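Local coordinates for protein 4-oxalocrotonate decarboxylase NahK (Pseudomonas putida, PDB 5D2K) that catalyses the metal-assisted decarboxylation of 4-oxalocrotonate to 2-oxopent-4-enoate and carbon dioxide, a step in naphthalene degradation, at residues I113-S118 with V256-L261; P144-I149 with G262-R267. The protein carries 1 engineered substitution. One frame throughout, in Å; residues are numbered along the deposited sequence. Where two conformers were deposited one is given.

How the contacts relate
Both contacts are buried, and both join the same two sheets of the FAH-type core: strands 112-121 and 139-149 are neighbours in the sheet that carries the magnesium site, and strands 253-258 and 263-268 are neighbours in the sheet behind it. Contact 1 mixes methyl packing with one hydrogen bond from a tyrosine hydroxyl to a main-chain carbonyl; contact 2 is purely apolar, a single valine set against a proline and another valine. On its far face contact 1 turns two glutamates, and contact 2 one, to the same magnesium, which also holds 2-oxoadipate. The contacts also touch one another: Val256 N lies 2.7 Å from Val264 O, probably a hydrogen bond between the two back strands.

Contact 1 of 2, residues I113-S118 with V256-L261; sequences IEAEIS and VRYQGL. With MG (magnesium ion), chain C; OOG (2-oxoadipic acid), chain D.
The magnesium site of this FAH-type fold sits on one face of strand 113-118, and the other face rests on a second β-sheet through Ala115, Val256 and Tyr258. The two strands run nearly parallel, but they belong to different sheets, so side chains rather than a backbone pairing fill the gap between them. Ala115 CB meets Val256 CG1 at 3.7 Å, a methyl-to-methyl touch. Beside it the phenol of Tyr258 reaches past the same alanine to the main chain. Its hydroxyl OH donates to Glu116 O at 2.8 Å, with a C=O...O angle of 137° and the donor tilted 19° out of the carbonyl plane. With CG anti to its own carbonyl carbon (chi1 -71°), the Tyr258 ring reaches the strand edge-first, and Glu116 O lies near the ring plane. A phenylalanine in its place would probably deprive Glu116 O of this donor and loosen the tie between the two sheets just behind a metal ligand. The hydroxyl also makes a weak hydrogen bond with Thr145 O on the adjacent strand. On the opposite face, Glu114 and Glu116 both send extended side chains to the ion. Glu114 OE1 binds magnesium at 2.1 Å, across from the water, while its OE2 forms a salt bridge with Lys77. Glu116 OE2 binds at 2.0 Å, opposite 2-oxoadipate O5. The second oxygen of that carboxylate holds another inner-shell ligand in place: the metal-bound water donates to Glu116 OE1 at 2.7 Å.

Contact 2 of 2, residues P144-I149 with G262-R267; sequences PTVEVI and GSVSAR. With MG (magnesium ion), chain C; OOG (2-oxoadipic acid), chain D.
Val264 is the residue that sets strand 263-267 against Pro144 and Val146 of strand 144-149, closing the interface between the two β-sheets of the FAH-type core. The strands cross at 32°, their axes 7.4 Å apart at the closest, and no hydrogen bond passes between them. Segment 262-267 enters at Gly262, whose positive phi of 74° suits a glycine and brings the chain out of the preceding turn. Ser263 follows with its CB directed away from the partner strand, against Thr255 of the neighbouring strand in its own sheet. Val264 then points inward and makes the contact with both of its methyls. CG2, anti to the valine's own carbonyl carbon, comes down on Pro144 CB at 3.7 Å and lies almost as near Pro144 O. CG1 instead goes to Val146, meeting its CG2 at 3.8 Å; here the two valines run past one another in opposite directions, flank against flank. Pro144 and Val146 are thus covered by the two branches of one side chain. Beyond it Ser265 turns outward again, its backbone N hydrogen-bonded to Asp99 OD1, and Ala266 packs on Ile174 of strand 170-175. Across the sheet from this apolar patch, strand 144-149 faces the active site. Glu147, with CG anti to the backbone N (chi1 -159°), extends to magnesium and binds it through OE1 at 2.0 Å, opposite 2-oxoadipate O4. Its OE2 is held by a salt bridge to Lys69, which also hydrogen-bonds the ligand. Further along, Ile149 lines the pocket, its CD1 lying 3.6 Å from 2-oxoadipate O2.

Contact 1 of 2, residues I113-S118 with V256-L261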
loop_
_atom_site.group_PDB
_atom_site.type_symbol
_atom_site.label_atom_id
_atom_site.label_comp_id
_atom_site.label_asym_id
_atom_site.label_seq_id
_atom_site.Cartn_x
_atom_site.Cartn_y
_atom_site.Cartn_z
ATOM N N ILE A 113 11.283 -1.093 1.776
ATOM C CA ILE A 113 10.652 0.217 1.605
ATOM C C ILE A 113 10.403 0.538 0.138
ATOM O O ILE A 113 11.140 0.094 -0.741
ATOM C CB ILE A 113 11.467 1.374 2.220
ATOM C CG1 ILE A 113 12.880 1.430 1.632
ATOM C CG2 ILE A 113 11.494 1.267 3.741
ATOM C CD1 ILE A 113 13.549 2.774 1.856
ATOM N N GLU A 114 9.347 1.318 -0.086
ATOM C CA GLU A 114 8.926 1.801 -1.408
ATOM C C GLU A 114 8.696 3.301 -1.341
ATOM O O GLU A 114 8.120 3.802 -0.375
ATOM C CB GLU A 114 7.608 1.137 -1.862
ATOM C CG GLU A 114 7.549 -0.369 -1.785
ATOM C CD GLU A 114 6.170 -0.933 -2.141
ATOM O OE1 GLU A 114 5.137 -0.435 -1.642
ATOM O OE2 GLU A 114 6.122 -1.904 -2.910
ATOM N N ALA A 115 9.102 4.033 -2.376
ATOM C CA ALA A 115 8.770 5.455 -2.442
ATOM C C ALA A 115 7.473 5.691 -3.208
ATOM O O ALA A 115 7.297 5.183 -4.314
ATOM C CB ALA A 115 9.907 6.234 -3.084
ATOM N N GLU A 116 6.556 6.450 -2.609
ATOM C CA GLU A 116 5.237 6.680 -3.219
ATOM C C GLU A 116 4.794 8.127 -3.097
ATOM O O GLU A 116 5.379 8.911 -2.348
ATOM C CB GLU A 116 4.167 5.770 -2.579
ATOM C CG GLU A 116 4.640 4.327 -2.405
ATOM C CD GLU A 116 3.547 3.293 -2.238
ATOM O OE1 GLU A 116 2.354 3.585 -2.459
ATOM O OE2 GLU A 116 3.906 2.148 -1.913
ATOM N N ILE A 117 3.756 8.482 -3.845
ATOM C CA ILE A 117 3.100 9.753 -3.608
ATOM C C ILE A 117 1.648 9.462 -3.219
ATOM O O ILE A 117 0.958 8.626 -3.829
ATOM C CB ILE A 117 3.219 10.717 -4.834
ATOM C CG1 ILE A 117 2.718 12.124 -4.479
ATOM C CG2 ILE A 117 2.508 10.170 -6.045
ATOM C CD1 ILE A 117 3.566 12.854 -3.411
ATOM N N SER A 118 1.218 10.096 -2.136
ATOM C CA SER A 118 -0.144 9.912 -1.657
ATOM C C SER A 118 -0.981 11.144 -1.906
ATOM O O SER A 118 -0.450 12.241 -2.101
ATOM C CB SER A 118 -0.164 9.599 -0.161
ATOM O OG SER A 118 0.614 8.461 0.118
ATOM N N VAL A 256 14.240 9.700 1.290
ATOM C CA VAL A 256 13.685 9.749 -0.059
ATOM C C VAL A 256 13.404 11.200 -0.440
ATOM O O VAL A 256 12.644 11.899 0.231
ATOM C CB VAL A 256 12.409 8.912 -0.184
ATOM C CG1 VAL A 256 11.886 8.993 -1.602
ATOM C CG2 VAL A 256 12.676 7.452 0.199
ATOM N N ARG A 257 14.036 11.661 -1.515
ATOM C CA ARG A 257 13.920 13.049 -1.933
ATOM C C ARG A 257 12.871 13.174 -3.019
ATOM O O ARG A 257 12.874 12.415 -3.997
ATOM C CB ARG A 257 15.268 13.582 -2.431
ATOM C CG ARG A 257 16.399 13.364 -1.434
ATOM C CD ARG A 257 17.709 13.951 -1.926
ATOM N NE ARG A 257 18.780 13.599 -1.001
ATOM C CZ ARG A 257 18.989 14.213 0.157
ATOM N NH1 ARG A 257 18.215 15.225 0.525
ATOM N NH2 ARG A 257 19.974 13.814 0.948
ATOM N N TYR A 258 11.964 14.119 -2.819
ATOM C CA TYR A 258 10.880 14.382 -3.747
ATOM C C TYR A 258 11.120 15.714 -4.413
ATOM O O TYR A 258 11.240 16.724 -3.735
ATOM C CB TYR A 258 9.533 14.378 -3.005
ATOM C CG TYR A 258 9.102 13.000 -2.549
ATOM C CD1 TYR A 258 9.708 12.384 -1.456
ATOM C CD2 TYR A 258 8.096 12.305 -3.222
ATOM C CE1 TYR A 258 9.322 11.120 -1.048
ATOM C CE2 TYR A 258 7.700 11.041 -2.816
ATOM C CZ TYR A 258 8.320 10.449 -1.739
ATOM O OH TYR A 258 7.924 9.189 -1.337
ATOM N N GLN A 259 11.231 15.697 -5.740
ATOM C CA GLN A 259 11.474 16.910 -6.520
ATOM C C GLN A 259 10.550 18.061 -6.114
ATOM O O GLN A 259 9.326 17.971 -6.258
ATOM C CB GLN A 259 11.318 16.588 -8.001
ATOM C CG GLN A 259 11.621 17.755 -8.920
ATOM C CD GLN A 259 11.076 17.527 -10.298
ATOM O OE1 GLN A 259 10.251 16.639 -10.506
ATOM N NE2 GLN A 259 11.518 18.339 -11.256
ATOM N N GLY A 260 11.146 19.121 -5.562
ATOM C CA GLY A 260 10.398 20.301 -5.156
ATOM C C GLY A 260 9.548 20.170 -3.902
ATOM O O GLY A 260 8.840 21.110 -3.527
ATOM N N LEU A 261 9.605 19.011 -3.253
ATOM C CA LEU A 261 8.765 18.738 -2.087
ATOM C C LEU A 261 9.559 18.222 -0.890
ATOM O O LEU A 261 9.004 17.564 -0.015
ATOM C CB LEU A 261 7.671 17.717 -2.434
ATOM C CG LEU A 261 6.633 18.123 -3.481
ATOM C CD1 LEU A 261 5.694 16.943 -3.741
ATOM C CD2 LEU A 261 5.861 19.354 -3.040
HETATM MG MG MG C . 3.165 0.282 -1.792
HETATM C C2 OOG D . 2.619 -6.044 -2.411
HETATM C C3 OOG D . 2.528 -4.565 -2.076
HETATM C C4 OOG D . 2.526 -3.727 -3.338
HETATM C C6 OOG D . 3.135 -1.313 -4.114
HETATM O O4 OOG D . 3.259 -0.095 -3.848
HETATM O O3 OOG D . 3.404 -1.751 -5.262
HETATM C C5 OOG D . 2.672 -2.254 -3.029
HETATM C C1 OOG D . 4.059 -6.509 -2.325
HETATM O O1 OOG D . 4.408 -7.379 -1.474
HETATM O O2 OOG D . 4.910 -6.025 -3.117
HETATM O O5 OOG D . 2.432 -1.783 -1.938
HETATM O O HOH W 1 1.276 1.109 -2.127
#

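Contact 2 of 2, residues P144-I149 with G262-R267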
loop_
_atom_site.group_PDB
_atom_site.type_symbol
_atom_site.label_atom_id
_atom_site.label_comp_id
_atom_site.label_asym_id
_atom_site.label_seq_id
_atom_site.Cartn_x
_atom_site.Cartn_y
_atom_site.Cartn_z
ATOM N N PRO A 144 4.157 13.275 0.193
ATOM C CA PRO A 144 5.267 12.326 -0.000
ATOM C C PRO A 144 5.206 11.228 1.055
ATOM O O PRO A 144 5.067 11.544 2.236
ATOM C CB PRO A 144 6.508 13.201 0.170
ATOM C CG PRO A 144 6.058 14.558 -0.326
ATOM C CD PRO A 144 4.633 14.670 0.236
ATOM N N THR A 145 5.254 9.967 0.631
ATOM C CA THR A 145 5.048 8.847 1.547
ATOM C C THR A 145 5.952 7.675 1.192
ATOM O O THR A 145 5.993 7.248 0.036
ATOM C CB THR A 145 3.582 8.342 1.516
ATOM O OG1 THR A 145 2.679 9.430 1.725
ATOM C CG2 THR A 145 3.333 7.281 2.592
ATOM N N VAL A 146 6.656 7.144 2.190
ATOM C CA VAL A 146 7.436 5.926 2.026
ATOM C C VAL A 146 6.684 4.769 2.673
ATOM O O VAL A 146 6.339 4.848 3.857
ATOM C CB VAL A 146 8.837 6.064 2.669
ATOM C CG1 VAL A 146 9.622 4.745 2.579
ATOM C CG2 VAL A 146 9.616 7.171 1.976
ATOM N N GLU A 147 6.379 3.721 1.910
ATOM C CA GLU A 147 5.750 2.552 2.511
ATOM C C GLU A 147 6.795 1.581 3.007
ATOM O O GLU A 147 7.826 1.409 2.383
ATOM C CB GLU A 147 4.829 1.812 1.534
ATOM C CG GLU A 147 3.824 0.938 2.307
ATOM C CD GLU A 147 2.802 0.198 1.450
ATOM O OE1 GLU A 147 2.888 0.227 0.204
ATOM O OE2 GLU A 147 1.909 -0.437 2.052
ATOM N N VAL A 148 6.512 0.946 4.140
ATOM C CA VAL A 148 7.243 -0.247 4.548
ATOM C C VAL A 148 6.332 -1.424 4.272
ATOM O O VAL A 148 5.268 -1.532 4.893
ATOM C CB VAL A 148 7.649 -0.224 6.029
ATOM C CG1 VAL A 148 8.517 -1.456 6.349
ATOM C CG2 VAL A 148 8.399 1.061 6.361
ATOM N N ILE A 149 6.721 -2.284 3.332
ATOM C CA ILE A 149 5.940 -3.490 3.072
ATOM C C ILE A 149 6.626 -4.690 3.687
ATOM O O ILE A 149 7.846 -4.702 3.868
ATOM C CB ILE A 149 5.702 -3.735 1.573
ATOM C CG1 ILE A 149 7.019 -3.732 0.799
ATOM C CG2 ILE A 149 4.690 -2.721 1.020
ATOM C CD1 ILE A 149 6.868 -4.236 -0.646
ATOM N N GLY A 262 10.851 18.516 -0.842
ATOM C CA GLY A 262 11.633 18.122 0.322
ATOM C C GLY A 262 11.922 16.631 0.368
ATOM O O GLY A 262 12.062 15.981 -0.666
ATOM N N SER A 263 12.009 16.078 1.572
ATOM C CA SER A 263 12.391 14.683 1.715
ATOM C C SER A 263 11.669 14.011 2.867
ATOM O O SER A 263 11.204 14.676 3.784
ATOM C CB SER A 263 13.906 14.551 1.920
ATOM O OG SER A 263 14.316 15.230 3.094
ATOM N N VAL A 264 11.582 12.685 2.785
ATOM C CA VAL A 264 11.044 11.830 3.840
ATOM C C VAL A 264 12.173 10.960 4.369
ATOM O O VAL A 264 12.900 10.353 3.583
ATOM C CB VAL A 264 9.900 10.925 3.315
ATOM C CG1 VAL A 264 9.324 10.065 4.438
ATOM C CG2 VAL A 264 8.814 11.764 2.651
ATOM N N SER A 265 12.346 10.890 5.687
ATOM C CA SER A 265 13.451 10.129 6.274
ATOM C C SER A 265 12.959 9.198 7.372
ATOM O O SER A 265 11.906 9.438 7.966
ATOM C CB SER A 265 14.520 11.066 6.855
ATOM O OG SER A 265 15.119 11.886 5.869
ATOM N N ALA A 266 13.739 8.165 7.659
ATOM C CA ALA A 266 13.454 7.260 8.761
ATOM C C ALA A 266 14.706 6.489 9.105
ATOM O O ALA A 266 15.625 6.375 8.282
ATOM C CB ALA A 266 12.322 6.305 8.414
ATOM N N ARG A 267 14.757 5.976 10.325
ATOM C CA ARG A 267 15.824 5.058 10.666
ATOM C C ARG A 267 15.240 3.813 11.294
ATOM O O ARG A 267 14.110 3.815 11.788
ATOM C CB ARG A 267 16.859 5.711 11.583
ATOM C CG ARG A 267 16.376 6.136 12.941
ATOM C CD ARG A 267 17.601 6.535 13.773
ATOM N NE ARG A 267 17.256 6.974 15.119
ATOM C CZ ARG A 267 17.376 6.218 16.204
ATOM N NH1 ARG A 267 17.036 6.705 17.387
ATOM N NH2 ARG A 267 17.829 4.980 16.109
HETATM MG MG MG C . 3.165 0.282 -1.792
HETATM C C2 OOG D . 2.619 -6.044 -2.411
HETATM C C3 OOG D . 2.528 -4.565 -2.076
HETATM C C4 OOG D . 2.526 -3.727 -3.338
HETATM C C6 OOG D . 3.135 -1.313 -4.114
HETATM O O4 OOG D . 3.259 -0.095 -3.848
HETATM O O3 OOG D . 3.404 -1.751 -5.262
HETATM C C5 OOG D . 2.672 -2.254 -3.029
HETATM C C1 OOG D . 4.059 -6.509 -2.325
HETATM O O1 OOG D . 4.408 -7.379 -1.474
HETATM O O2 OOG D . 4.910 -6.025 -3.117
HETATM O O5 OOG D . 2.432 -1.783 -1.938
HETATM O O HOH W 1 1.276 1.109 -2.127
#